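Local structure of flagellar basal body protein (Helicobacter pylori, 5NPY) at residues S196-P201 with S460-K465; S375-T380 with Y446-S451; K394-E399 with V421-A426; H428-A433 with H454-L459. The protein probably builds part of the flagellar hook, the curved extracellular joint that passes rotation from the motor to the filament, as a member of the basal body rod protein family. One frame throughout, in Å; residues are numbered along the deposited sequence.

Contact 1 of 4, residues S196-P201 with S460-K465; sequences SVNLNP and SYQDSK
Asn200 reaches across to the 460-465 loop with its amide: ND2 donates to Gln462 O at 2.6 Å, a bond running in the amide plane of Asn200, and more weakly to Ser460 O at 2.8 Å. CG lies anti to the backbone N (chi1 -170°), beside the carbonyl carbon, and OD1 accepts from the backbone N of Lys202. The backbone N of Asn200 donates to Ser464 OG at 2.8 Å, while a water accepts from that hydroxyl and donates to Asn200 O. Asn198 and Lys465 form an antiparallel hydrogen-bonded pair, with Asn198 N to Lys465 O at 2.8 Å and Lys465 N to Asn198 O at 3.0 Å. From the same residue, Asn198 ND2 bonds to Asp463 O at 3.1 Å, coming from above that carbonyl plane; its OD1 accepts from Leu459 N and Ser457 OG. The extended Gln462 chain crosses Asn198 at a slant, their amide planes 61° apart, and brings OE1 against Asn198 CB and CG. Farther along, Val197 CG2 lies 3.2 Å from Lys465 O. Leu199, its CB directed away from the 460-465 loop, packs on Tyr377 and Trp398. Two asparagine amides thus satisfy main-chain carbonyls of an irregular loop just before strand 465-471, consistent with its being held mainly by side-chain-to-backbone bonds, with a single regular sheet pair at its end.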
loop_
_atom_site.group_PDB
_atom_site.type_symbol
_atom_site.label_atom_id
_atom_site.label_comp_id
_atom_site.label_asym_id
_atom_site.label_seq_id
_atom_site.Cartn_x
_atom_site.Cartn_y
_atom_site.Cartn_z
ATOM N N SER A 196 -1.216 2.969 2.489
ATOM C CA SER A 196 -1.192 3.980 3.531
ATOM C C SER A 196 -1.193 5.325 2.822
ATOM O O SER A 196 -0.322 5.587 1.988
ATOM C CB SER A 196 0.020 3.822 4.453
ATOM O OG SER A 196 1.211 3.429 3.774
ATOM N N VAL A 197 -2.198 6.143 3.124
ATOM C CA VAL A 197 -2.385 7.465 2.540
ATOM C C VAL A 197 -2.750 8.426 3.661
ATOM O O VAL A 197 -3.505 8.083 4.581
ATOM C CB VAL A 197 -3.482 7.454 1.444
ATOM C CG1 VAL A 197 -4.836 6.944 1.989
ATOM C CG2 VAL A 197 -3.661 8.798 0.853
ATOM N N ASN A 198 -2.214 9.626 3.596
ATOM C CA ASN A 198 -2.656 10.682 4.480
ATOM C C ASN A 198 -3.598 11.558 3.684
ATOM O O ASN A 198 -3.325 11.863 2.521
ATOM C CB ASN A 198 -1.472 11.476 5.028
ATOM C CG ASN A 198 -1.917 12.537 5.987
ATOM O OD1 ASN A 198 -2.201 12.227 7.147
ATOM N ND2 ASN A 198 -1.932 13.789 5.546
ATOM N N LEU A 199 -4.718 11.936 4.291
ATOM C CA LEU A 199 -5.720 12.754 3.613
ATOM C C LEU A 199 -5.832 14.076 4.355
ATOM O O LEU A 199 -6.334 14.118 5.480
ATOM C CB LEU A 199 -7.070 12.041 3.547
ATOM C CG LEU A 199 -7.178 10.706 2.759
ATOM C CD1 LEU A 199 -8.554 10.107 2.910
ATOM C CD2 LEU A 199 -6.870 10.849 1.292
ATOM N N ASN A 200 -5.362 15.136 3.736
ATOM C CA ASN A 200 -5.383 16.444 4.379
ATOM C C ASN A 200 -6.563 17.240 3.853
ATOM O O ASN A 200 -6.725 17.373 2.627
ATOM C CB ASN A 200 -4.076 17.194 4.114
ATOM C CG ASN A 200 -3.931 18.473 4.970
ATOM O OD1 ASN A 200 -4.793 19.338 4.961
ATOM N ND2 ASN A 200 -2.826 18.579 5.701
ATOM N N PRO A 201 -7.402 17.778 4.741
ATOM C CA PRO A 201 -8.652 18.426 4.293
ATOM C C PRO A 201 -8.460 19.790 3.655
ATOM O O PRO A 201 -9.452 20.392 3.222
ATOM C CB PRO A 201 -9.476 18.540 5.594
ATOM C CG PRO A 201 -8.442 18.505 6.712
ATOM C CD PRO A 201 -7.309 17.633 6.206
ATOM N N SER A 460 -2.960 16.798 9.946
ATOM C CA SER A 460 -3.092 18.169 9.450
ATOM C C SER A 460 -1.760 18.742 8.981
ATOM O O SER A 460 -1.727 19.546 8.042
ATOM C CB SER A 460 -3.678 19.070 10.543
ATOM O OG SER A 460 -4.915 19.642 10.145
ATOM N N TYR A 461 -0.654 18.344 9.614
ATOM C CA TYR A 461 0.626 18.968 9.325
ATOM C C TYR A 461 1.250 18.453 8.034
ATOM O O TYR A 461 2.171 19.091 7.525
ATOM C CB TYR A 461 1.588 18.777 10.507
ATOM C CG TYR A 461 1.977 17.324 10.804
ATOM C CD1 TYR A 461 1.324 16.581 11.796
ATOM C CD2 TYR A 461 3.026 16.714 10.122
ATOM C CE1 TYR A 461 1.710 15.269 12.078
ATOM C CE2 TYR A 461 3.403 15.402 10.381
ATOM C CZ TYR A 461 2.748 14.681 11.354
ATOM O OH TYR A 461 3.148 13.375 11.606
ATOM N N GLN A 462 0.769 17.330 7.496
ATOM C CA GLN A 462 1.312 16.701 6.302
ATOM C C GLN A 462 0.368 16.915 5.117
ATOM O O GLN A 462 -0.862 16.908 5.279
ATOM C CB GLN A 462 1.544 15.200 6.570
ATOM C CG GLN A 462 2.229 14.373 5.466
ATOM C CD GLN A 462 2.430 12.899 5.883
ATOM O OE1 GLN A 462 1.483 12.229 6.296
ATOM N NE2 GLN A 462 3.668 12.401 5.782
ATOM N N ASP A 463 0.934 17.111 3.918
ATOM C CA ASP A 463 0.087 17.169 2.723
ATOM C C ASP A 463 -0.678 15.860 2.527
ATOM O O ASP A 463 -0.312 14.798 3.054
ATOM C CB ASP A 463 0.896 17.436 1.440
ATOM C CG ASP A 463 1.570 18.789 1.427
ATOM O OD1 ASP A 463 2.159 19.155 0.374
ATOM O OD2 ASP A 463 1.532 19.499 2.457
ATOM N N SER A 464 -1.756 15.929 1.751
ATOM C CA SER A 464 -2.310 14.683 1.213
ATOM C C SER A 464 -1.217 13.949 0.440
ATOM O O SER A 464 -0.472 14.558 -0.338
ATOM C CB SER A 464 -3.513 14.958 0.321
ATOM O OG SER A 464 -4.548 15.567 1.066
ATOM N N LYS A 465 -1.079 12.653 0.699
ATOM C CA LYS A 465 0.106 11.940 0.235
ATOM C C LYS A 465 -0.146 10.448 0.294
ATOM O O LYS A 465 -0.705 9.958 1.277
ATOM C CB LYS A 465 1.332 12.275 1.109
ATOM C CG LYS A 465 2.662 11.793 0.585
ATOM C CD LYS A 465 3.820 12.136 1.580
ATOM C CE LYS A 465 3.724 13.557 2.168
ATOM N NZ LYS A 465 4.178 14.650 1.211
HETATM O O HOH W 1 -6.348 16.834 -0.409
#

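Contact 2 of 4, residues S375-T380 with Y446-S451; sequences SEYYMT and YSLDKS. With 144 (tris-hydroxymethyl-methyl-ammonium), chain B.
Two hydroxyls bridge backbones that are otherwise far apart, the nearest CA atoms, those of Ser375 and Leu448, being 9.3 Å from each other. Ser375 OG and Tyr446 OH are hydrogen-bonded at 2.8 Å, and either may be the donor. Ser375 OG sits at the edge of the Tyr446 ring and in its plane, 3.4 Å from Tyr446 CE1. Tyr446 CG is anti to the backbone N (chi1 -175°), and the ring continues from there to put OH at Ser375. Ser375 OG has a second partner in Ser402 OG, so this buried hydroxyl is held from both sheets, by Tyr446 and by Ser402 of the neighbouring strand 396-406. Beside the bond, Leu448 CD2 lies 4.1 Å from Ser375 OG and also 4.1 Å from Tyr377 OH; the side chains of Leu448 and Tyr377 run antiparallel alongside each other. The polar end of Tyr377 is taken up by Thr359 OG1 on strand 346-364. At the far end of the segment Thr380 OG1 donates to O3 of the bound tris-hydroxymethyl-methyl-ammonium at 2.9 Å, well away from the serine-tyrosine bond. The contact buries only 116 Å² and joins two different sheets without backbone pairing. Strand 370-381 runs between strands 346-364 and 396-406 in an antiparallel sheet, whereas strand 442-447 belongs to another sheet beside strand 192-198, whose Ile195 packs against Tyr377, Tyr446 and Leu448 between the two.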
loop_
_atom_site.group_PDB
_atom_site.type_symbol
_atom_site.label_atom_id
_atom_site.label_comp_id
_atom_site.label_asym_id
_atom_site.label_seq_id
_atom_site.Cartn_x
_atom_site.Cartn_y
_atom_site.Cartn_z
ATOM N N SER A 375 -8.072 5.533 -6.975
ATOM C CA SER A 375 -8.989 5.927 -5.916
ATOM C C SER A 375 -9.124 7.428 -5.952
ATOM O O SER A 375 -8.115 8.130 -6.003
ATOM C CB SER A 375 -8.501 5.522 -4.525
ATOM O OG SER A 375 -8.687 4.151 -4.297
ATOM N N GLU A 376 -10.359 7.906 -5.891
ATOM C CA GLU A 376 -10.656 9.315 -5.721
ATOM C C GLU A 376 -11.439 9.514 -4.425
ATOM O O GLU A 376 -12.351 8.743 -4.119
ATOM C CB GLU A 376 -11.449 9.819 -6.896
ATOM C CG GLU A 376 -10.899 9.405 -8.251
ATOM C CD GLU A 376 -11.669 10.103 -9.347
ATOM O OE1 GLU A 376 -12.433 9.443 -10.071
ATOM O OE2 GLU A 376 -11.573 11.345 -9.420
ATOM N N TYR A 377 -11.094 10.566 -3.687
ATOM C CA TYR A 377 -11.563 10.799 -2.321
ATOM C C TYR A 377 -12.311 12.124 -2.262
ATOM O O TYR A 377 -11.819 13.152 -2.757
ATOM C CB TYR A 377 -10.375 10.824 -1.330
ATOM C CG TYR A 377 -9.414 9.626 -1.409
ATOM C CD1 TYR A 377 -9.334 8.697 -0.364
ATOM C CD2 TYR A 377 -8.574 9.437 -2.523
ATOM C CE1 TYR A 377 -8.458 7.594 -0.427
ATOM C CE2 TYR A 377 -7.694 8.363 -2.581
ATOM C CZ TYR A 377 -7.645 7.430 -1.532
ATOM O OH TYR A 377 -6.784 6.339 -1.587
ATOM N N TYR A 378 -13.491 12.106 -1.650
ATOM C CA TYR A 378 -14.309 13.297 -1.476
ATOM C C TYR A 378 -14.652 13.401 -0.003
ATOM O O TYR A 378 -15.181 12.443 0.568
ATOM C CB TYR A 378 -15.582 13.227 -2.319
ATOM C CG TYR A 378 -15.358 12.870 -3.780
ATOM C CD1 TYR A 378 -15.466 11.556 -4.228
ATOM C CD2 TYR A 378 -15.056 13.841 -4.707
ATOM C CE1 TYR A 378 -15.260 11.224 -5.573
ATOM C CE2 TYR A 378 -14.836 13.525 -6.034
ATOM C CZ TYR A 378 -14.939 12.218 -6.458
ATOM O OH TYR A 378 -14.723 11.917 -7.775
ATOM N N MET A 379 -14.361 14.552 0.617
ATOM C CA MET A 379 -14.604 14.730 2.054
ATOM C C MET A 379 -16.049 15.098 2.325
ATOM O O MET A 379 -16.599 16.002 1.697
ATOM C CB MET A 379 -13.709 15.801 2.656
ATOM C CG MET A 379 -13.721 15.790 4.184
ATOM S SD MET A 379 -12.401 16.890 4.800
ATOM C CE MET A 379 -13.335 18.343 5.210
ATOM N N THR A 380 -16.649 14.424 3.297
ATOM C CA THR A 380 -18.078 14.552 3.525
ATOM C C THR A 380 -18.423 15.066 4.906
ATOM O O THR A 380 -19.528 15.587 5.091
ATOM C CB THR A 380 -18.778 13.191 3.329
ATOM O OG1 THR A 380 -18.194 12.226 4.232
ATOM C CG2 THR A 380 -18.614 12.698 1.893
ATOM N N TYR A 446 -8.916 -5.016 -1.429
ATOM C CA TYR A 446 -8.310 -3.683 -1.385
ATOM C C TYR A 446 -8.589 -3.046 -0.026
ATOM O O TYR A 446 -9.752 -2.941 0.379
ATOM C CB TYR A 446 -8.869 -2.809 -2.508
ATOM C CG TYR A 446 -8.255 -1.422 -2.692
ATOM C CD1 TYR A 446 -8.980 -0.420 -3.292
ATOM C CD2 TYR A 446 -6.938 -1.143 -2.361
ATOM C CE1 TYR A 446 -8.459 0.828 -3.492
ATOM C CE2 TYR A 446 -6.406 0.114 -2.575
ATOM C CZ TYR A 446 -7.175 1.093 -3.144
ATOM O OH TYR A 446 -6.689 2.358 -3.372
ATOM N N SER A 447 -7.528 -2.639 0.677
ATOM C CA SER A 447 -7.635 -2.010 1.998
ATOM C C SER A 447 -7.032 -0.610 1.961
ATOM O O SER A 447 -5.865 -0.427 1.569
ATOM C CB SER A 447 -6.933 -2.830 3.096
ATOM O OG SER A 447 -7.500 -4.131 3.242
ATOM N N LEU A 448 -7.829 0.371 2.363
ATOM C CA LEU A 448 -7.435 1.770 2.298
ATOM C C LEU A 448 -6.689 2.251 3.539
ATOM O O LEU A 448 -6.312 3.420 3.589
ATOM C CB LEU A 448 -8.674 2.637 2.093
ATOM C CG LEU A 448 -9.358 2.381 0.747
ATOM C CD1 LEU A 448 -10.686 3.089 0.706
ATOM C CD2 LEU A 448 -8.470 2.813 -0.456
ATOM N N ASP A 449 -6.470 1.403 4.544
ATOM C CA ASP A 449 -6.256 1.939 5.880
ATOM C C ASP A 449 -4.858 1.735 6.419
ATOM O O ASP A 449 -4.530 2.334 7.441
ATOM C CB ASP A 449 -7.272 1.348 6.881
ATOM C CG ASP A 449 -7.114 -0.148 7.069
ATOM O OD1 ASP A 449 -7.312 -0.613 8.209
ATOM O OD2 ASP A 449 -6.796 -0.849 6.077
ATOM N N LYS A 450 -4.047 0.898 5.780
ATOM C CA LYS A 450 -2.645 0.716 6.133
ATOM C C LYS A 450 -2.006 -0.173 5.077
ATOM O O LYS A 450 -2.691 -0.917 4.362
ATOM C CB LYS A 450 -2.464 0.082 7.514
ATOM C CG LYS A 450 -2.850 -1.425 7.556
ATOM C CD LYS A 450 -2.730 -1.971 8.994
ATOM C CE LYS A 450 -3.080 -3.452 9.074
ATOM N NZ LYS A 450 -4.538 -3.692 8.871
ATOM N N SER A 451 -0.677 -0.100 5.023
ATOM C CA SER A 451 0.211 -0.961 4.256
ATOM C C SER A 451 1.103 -1.709 5.243
ATOM O O SER A 451 0.868 -1.689 6.456
ATOM C CB SER A 451 1.052 -0.126 3.277
ATOM O OG SER A 451 1.868 0.788 4.002
HETATM C C1 144 B . -22.494 9.526 6.579
HETATM N N 144 B . -21.713 10.328 5.637
HETATM C C2 144 B . -22.555 11.380 5.068
HETATM O O2 144 B . -23.397 10.936 4.032
HETATM C C3 144 B . -21.208 9.485 4.559
HETATM O O3 144 B . -20.125 10.111 3.907
HETATM C C4 144 B . -20.550 10.989 6.253
HETATM O O4 144 B . -20.350 10.859 7.643
#

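Contact 3 of 4, residues K394-E399 with V421-A426; sequences KNQTWE and VGFDSA. With 144 (tris-hydroxymethyl-methyl-ammonium), chain B.
Trp398 and Val421 exchange both backbone bonds of an antiparallel hydrogen-bonded pair, Trp398 N to Val421 O at 2.9 Å and Val421 N to Trp398 O at 2.8 Å. One step along, Thr397 faces Gly422 in a non-hydrogen-bonded pair whose CA atoms close to 4.3 Å, and Thr397 CA approaches Val421 O. On the face shared by Gln396, Trp398, Val421 and Phe423, the indole CD1 of Trp398 meets Phe423 CE1 at 3.8 Å, in the plane of the phenyl ring and at its edge; the two ring planes stand 80° apart. Between Gln396 and Phe423 a water accepts from Gln396 N and donates to Phe423 O, joining the backbones there. Farther out, the bent chain of Lys394 ends with NZ 3.0 Å from Ser425 OG, to which it donates, and NZ also bonds Asn395 OD1. On the opposite face Thr397 OG1 and Glu399 OE2 line the pocket of tris-hydroxymethyl-methyl-ammonium: its O3 donates to Glu399 OE2 at 2.7 Å and its O4 gives a weak bond to Thr397 OG1. Thr397 OG1 is also hydrogen-bonded to Thr380 OG1, itself a ligand-pocket residue. The contact is the open end of the beta hairpin 396-406/411-423, flanked by strand 370-381 next to Thr397 and by strand 430-431 next to Gly422, with Trp398 packed on Tyr377, Met379 and Leu199.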
loop_
_atom_site.group_PDB
_atom_site.type_symbol
_atom_site.label_atom_id
_atom_site.label_comp_id
_atom_site.label_asym_id
_atom_site.label_seq_id
_atom_site.Cartn_x
_atom_site.Cartn_y
_atom_site.Cartn_z
ATOM N N LYS A 394 -19.281 12.742 14.640
ATOM C CA LYS A 394 -18.047 13.204 15.257
ATOM C C LYS A 394 -16.837 12.984 14.349
ATOM O O LYS A 394 -15.960 13.861 14.239
ATOM C CB LYS A 394 -17.835 12.489 16.593
ATOM C CG LYS A 394 -16.870 13.203 17.518
ATOM C CD LYS A 394 -15.734 12.307 17.895
ATOM C CE LYS A 394 -16.239 11.008 18.504
ATOM N NZ LYS A 394 -15.215 9.962 18.312
ATOM N N ASN A 395 -16.719 11.793 13.760
ATOM C CA ASN A 395 -15.515 11.446 13.012
ATOM C C ASN A 395 -15.465 12.122 11.648
ATOM O O ASN A 395 -16.473 12.195 10.931
ATOM C CB ASN A 395 -15.424 9.939 12.817
ATOM C CG ASN A 395 -15.169 9.236 14.077
ATOM O OD1 ASN A 395 -14.825 9.873 15.064
ATOM N ND2 ASN A 395 -15.346 7.909 14.084
ATOM N N GLN A 396 -14.271 12.582 11.276
ATOM C CA GLN A 396 -14.058 13.043 9.913
ATOM C C GLN A 396 -14.194 11.864 8.966
ATOM O O GLN A 396 -13.719 10.760 9.253
ATOM C CB GLN A 396 -12.684 13.681 9.760
ATOM C CG GLN A 396 -12.163 13.651 8.344
ATOM C CD GLN A 396 -11.178 14.746 8.092
ATOM O OE1 GLN A 396 -11.354 15.873 8.571
ATOM N NE2 GLN A 396 -10.119 14.434 7.334
ATOM N N THR A 397 -14.875 12.083 7.842
ATOM C CA THR A 397 -15.084 10.999 6.891
ATOM C C THR A 397 -14.861 11.495 5.477
ATOM O O THR A 397 -15.146 12.648 5.146
ATOM C CB THR A 397 -16.515 10.336 6.971
ATOM O OG1 THR A 397 -17.528 11.264 6.567
ATOM C CG2 THR A 397 -16.797 9.843 8.368
ATOM N N TRP A 398 -14.398 10.579 4.645
ATOM C CA TRP A 398 -14.308 10.746 3.204
ATOM C C TRP A 398 -15.040 9.584 2.554
ATOM O O TRP A 398 -15.020 8.472 3.080
ATOM C CB TRP A 398 -12.837 10.768 2.725
ATOM C CG TRP A 398 -12.005 11.851 3.315
ATOM C CD1 TRP A 398 -11.753 12.064 4.637
ATOM C CD2 TRP A 398 -11.257 12.853 2.596
ATOM N NE1 TRP A 398 -10.897 13.142 4.786
ATOM C CE2 TRP A 398 -10.590 13.645 3.551
ATOM C CE3 TRP A 398 -11.095 13.157 1.235
ATOM C CZ2 TRP A 398 -9.789 14.728 3.197
ATOM C CZ3 TRP A 398 -10.293 14.219 0.885
ATOM C CH2 TRP A 398 -9.645 14.994 1.863
ATOM N N GLU A 399 -15.673 9.832 1.403
ATOM C CA GLU A 399 -16.201 8.753 0.569
ATOM C C GLU A 399 -15.261 8.507 -0.602
ATOM O O GLU A 399 -14.951 9.439 -1.367
ATOM C CB GLU A 399 -17.608 9.054 0.043
ATOM C CG GLU A 399 -18.603 9.271 1.150
ATOM C CD GLU A 399 -20.030 9.080 0.710
ATOM O OE1 GLU A 399 -20.258 8.334 -0.263
ATOM O OE2 GLU A 399 -20.917 9.669 1.351
ATOM N N VAL A 421 -14.962 6.039 4.526
ATOM C CA VAL A 421 -13.741 5.991 5.319
ATOM C C VAL A 421 -13.832 7.024 6.434
ATOM O O VAL A 421 -14.319 8.132 6.197
ATOM C CB VAL A 421 -12.544 6.262 4.391
ATOM C CG1 VAL A 421 -11.418 6.846 5.107
ATOM C CG2 VAL A 421 -12.161 5.024 3.650
ATOM N N GLY A 422 -13.409 6.645 7.661
ATOM C CA GLY A 422 -13.448 7.534 8.804
ATOM C C GLY A 422 -12.090 7.636 9.494
ATOM O O GLY A 422 -11.175 6.863 9.223
ATOM N N PHE A 423 -11.967 8.612 10.394
ATOM C CA PHE A 423 -10.714 8.803 11.130
ATOM C C PHE A 423 -10.964 8.930 12.625
ATOM O O PHE A 423 -11.835 9.687 13.052
ATOM C CB PHE A 423 -9.932 10.035 10.635
ATOM C CG PHE A 423 -9.325 9.828 9.287
ATOM C CD1 PHE A 423 -9.995 10.226 8.145
ATOM C CD2 PHE A 423 -8.117 9.164 9.155
ATOM C CE1 PHE A 423 -9.462 9.996 6.886
ATOM C CE2 PHE A 423 -7.577 8.932 7.895
ATOM C CZ PHE A 423 -8.240 9.361 6.768
ATOM N N ASP A 424 -10.156 8.229 13.412
ATOM C CA ASP A 424 -10.242 8.325 14.862
ATOM C C ASP A 424 -9.987 9.761 15.313
ATOM O O ASP A 424 -8.997 10.384 14.930
ATOM C CB ASP A 424 -9.248 7.348 15.487
ATOM C CG ASP A 424 -9.334 7.301 17.005
ATOM O OD1 ASP A 424 -9.655 6.220 17.535
ATOM O OD2 ASP A 424 -9.061 8.327 17.664
ATOM N N SER A 425 -10.906 10.308 16.104
ATOM C CA SER A 425 -10.811 11.727 16.428
ATOM C C SER A 425 -9.602 12.062 17.309
ATOM O O SER A 425 -9.200 13.228 17.359
ATOM C CB SER A 425 -12.110 12.179 17.089
ATOM O OG SER A 425 -12.490 11.258 18.100
ATOM N N ALA A 426 -9.003 11.071 17.981
ATOM C CA ALA A 426 -7.842 11.274 18.850
ATOM C C ALA A 426 -6.528 10.937 18.139
ATOM O O ALA A 426 -5.838 11.832 17.637
ATOM C CB ALA A 426 -7.982 10.424 20.119
HETATM C C1 144 B . -22.494 9.526 6.579
HETATM N N 144 B . -21.713 10.328 5.637
HETATM C C2 144 B . -22.555 11.380 5.068
HETATM O O2 144 B . -23.397 10.936 4.032
HETATM C C3 144 B . -21.208 9.485 4.559
HETATM O O3 144 B . -20.125 10.111 3.907
HETATM C C4 144 B . -20.550 10.989 6.253
HETATM O O4 144 B . -20.350 10.859 7.643
HETATM O O HOH W 2 -12.272 12.295 13.222
#

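Contact 4 of 4, residues H428-A433 with H454-L459; sequences HKMKSA and HDSSDL
His428 crosses Asp458 at about a right angle, its ND1 donating to Asp458 OD1 at 3.0 Å. The bond lies in the imidazole plane but meets the carboxylate from 40° above its plane; Asp458 OD1 also lies against His428 CB. Leu459 CD2 rests 3.8 Å from His428 CB, beside the same side chain. His428 O accepts from Asp458 N at 3.3 Å, and Met430 N donates to Ser456 O at 3.0 Å, so the backbones are bridged once, around Lys429 and Ser457. Ser456 CB packs on Met430 CB, with SD and CE also near, while its OG bonds Leu448 O and Val197 N. Lys429 NZ forms a salt bridge with Asp455 OD2 at 3.3 Å, its hydrogen bond weak. Short strand 430-431 adds to the edge of strand 411-423, Met430 covering Val421 and Phe423; the 454-459 loop runs between it and strand 192-198, reached through Ser457 and Asn198.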
loop_
_atom_site.group_PDB
_atom_site.type_symbol
_atom_site.label_atom_id
_atom_site.label_comp_id
_atom_site.label_asym_id
_atom_site.label_seq_id
_atom_site.Cartn_x
_atom_site.Cartn_y
_atom_site.Cartn_z
ATOM N N HIS A 428 -4.800 9.752 14.855
ATOM C CA HIS A 428 -5.361 10.128 13.567
ATOM C C HIS A 428 -5.405 8.968 12.578
ATOM O O HIS A 428 -5.306 9.186 11.374
ATOM C CB HIS A 428 -4.615 11.343 13.039
ATOM C CG HIS A 428 -4.919 12.565 13.845
ATOM N ND1 HIS A 428 -5.882 13.478 13.474
ATOM C CD2 HIS A 428 -4.468 12.963 15.058
ATOM C CE1 HIS A 428 -5.968 14.418 14.398
ATOM N NE2 HIS A 428 -5.124 14.126 15.372
ATOM N N LYS A 429 -5.612 7.742 13.072
ATOM C CA LYS A 429 -5.603 6.553 12.219
ATOM C C LYS A 429 -6.937 6.388 11.517
ATOM O O LYS A 429 -7.992 6.686 12.084
ATOM C CB LYS A 429 -5.298 5.291 13.025
ATOM C CG LYS A 429 -4.020 5.353 13.884
ATOM C CD LYS A 429 -2.738 5.438 13.048
ATOM C CE LYS A 429 -1.509 5.271 13.925
ATOM N NZ LYS A 429 -0.243 5.571 13.196
ATOM N N MET A 430 -6.881 5.911 10.279
ATOM C CA MET A 430 -8.080 5.668 9.485
ATOM C C MET A 430 -8.892 4.482 10.018
ATOM O O MET A 430 -8.339 3.470 10.452
ATOM C CB MET A 430 -7.698 5.404 8.021
ATOM C CG MET A 430 -8.880 5.376 7.049
ATOM S SD MET A 430 -8.536 4.725 5.379
ATOM C CE MET A 430 -8.209 6.339 4.571
ATOM N N LYS A 431 -10.219 4.593 9.883
ATOM C CA LYS A 431 -11.207 3.583 10.281
ATOM C C LYS A 431 -11.970 3.152 9.033
ATOM O O LYS A 431 -12.784 3.918 8.513
ATOM C CB LYS A 431 -12.188 4.154 11.307
ATOM C CG LYS A 431 -11.675 4.366 12.723
ATOM C CD LYS A 431 -12.866 4.736 13.624
ATOM C CE LYS A 431 -12.654 4.378 15.083
ATOM N NZ LYS A 431 -12.923 2.946 15.371
ATOM N N SER A 432 -11.728 1.940 8.548
ATOM C CA SER A 432 -12.365 1.525 7.304
ATOM C C SER A 432 -12.281 0.014 7.184
ATOM O O SER A 432 -11.514 -0.647 7.884
ATOM C CB SER A 432 -11.722 2.188 6.080
ATOM O OG SER A 432 -10.391 1.720 5.917
ATOM N N ALA A 433 -13.070 -0.520 6.261
ATOM C CA ALA A 433 -13.177 -1.948 6.038
ATOM C C ALA A 433 -12.692 -2.288 4.640
ATOM O O ALA A 433 -13.000 -1.562 3.686
ATOM C CB ALA A 433 -14.636 -2.432 6.203
ATOM N N HIS A 454 3.205 1.537 7.129
ATOM C CA HIS A 454 2.567 2.789 7.525
ATOM C C HIS A 454 1.058 2.591 7.589
ATOM O O HIS A 454 0.505 1.702 6.929
ATOM C CB HIS A 454 2.897 3.949 6.546
ATOM C CG HIS A 454 4.361 4.104 6.279
ATOM N ND1 HIS A 454 5.150 4.999 6.966
ATOM C CD2 HIS A 454 5.190 3.451 5.433
ATOM C CE1 HIS A 454 6.396 4.904 6.547
ATOM N NE2 HIS A 454 6.450 3.973 5.616
ATOM N N ASP A 455 0.416 3.419 8.420
ATOM C CA ASP A 455 -1.025 3.528 8.596
ATOM C C ASP A 455 -1.552 4.783 7.901
ATOM O O ASP A 455 -0.858 5.806 7.815
ATOM C CB ASP A 455 -1.381 3.591 10.089
ATOM C CG ASP A 455 -0.878 2.382 10.866
ATOM O OD1 ASP A 455 -1.203 1.252 10.463
ATOM O OD2 ASP A 455 -0.154 2.553 11.868
ATOM N N SER A 456 -2.794 4.705 7.419
ATOM C CA SER A 456 -3.417 5.864 6.812
ATOM C C SER A 456 -3.908 6.833 7.884
ATOM O O SER A 456 -4.217 6.447 9.020
ATOM C CB SER A 456 -4.563 5.458 5.889
ATOM O OG SER A 456 -4.095 4.606 4.859
ATOM N N SER A 457 -3.939 8.116 7.527
ATOM C CA SER A 457 -4.158 9.142 8.534
ATOM C C SER A 457 -4.808 10.362 7.910
ATOM O O SER A 457 -4.843 10.518 6.689
ATOM C CB SER A 457 -2.854 9.526 9.224
ATOM O OG SER A 457 -1.821 9.628 8.263
ATOM N N ASP A 458 -5.370 11.203 8.781
ATOM C CA ASP A 458 -5.827 12.531 8.409
ATOM C C ASP A 458 -4.994 13.590 9.141
ATOM O O ASP A 458 -5.546 14.502 9.760
ATOM C CB ASP A 458 -7.329 12.663 8.699
ATOM C CG ASP A 458 -7.657 12.665 10.197
ATOM O OD1 ASP A 458 -6.901 12.093 11.003
ATOM O OD2 ASP A 458 -8.679 13.267 10.571
ATOM N N LEU A 459 -3.659 13.474 9.067
ATOM C CA LEU A 459 -2.743 14.391 9.756
ATOM C C LEU A 459 -2.751 15.771 9.117
ATOM O O LEU A 459 -2.533 15.907 7.908
ATOM C CB LEU A 459 -1.311 13.848 9.739
ATOM C CG LEU A 459 -0.990 12.597 10.556
ATOM C CD1 LEU A 459 0.445 12.081 10.302
ATOM C CD2 LEU A 459 -1.261 12.841 12.038
#

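How the contacts relate
Contact 2 is wholly buried, small and made of side chains alone, while contacts 1, 3 and 4 are partly buried and all include backbone hydrogen bonds, with side-chain-to-backbone bonds prominent in contact 1. Contact 3 is regular hairpin pairing; contacts 1 and 4 tie successive parts of the loop before strand 465-471 to the 196-201 segment and to strand 430-431. Strand 370-381 of contact 2 and the hairpin of contact 3 are neighbours in one antiparallel sheet, and both contacts touch the bound tris-hydroxymethyl-methyl-ammonium. The one salt bridge, Lys429-Asp455, is in contact 4, whereas tyrosine and serine hydroxyls serve the interior. Contacts 1, 2 and 3 meet at Leu199 by apolar packing.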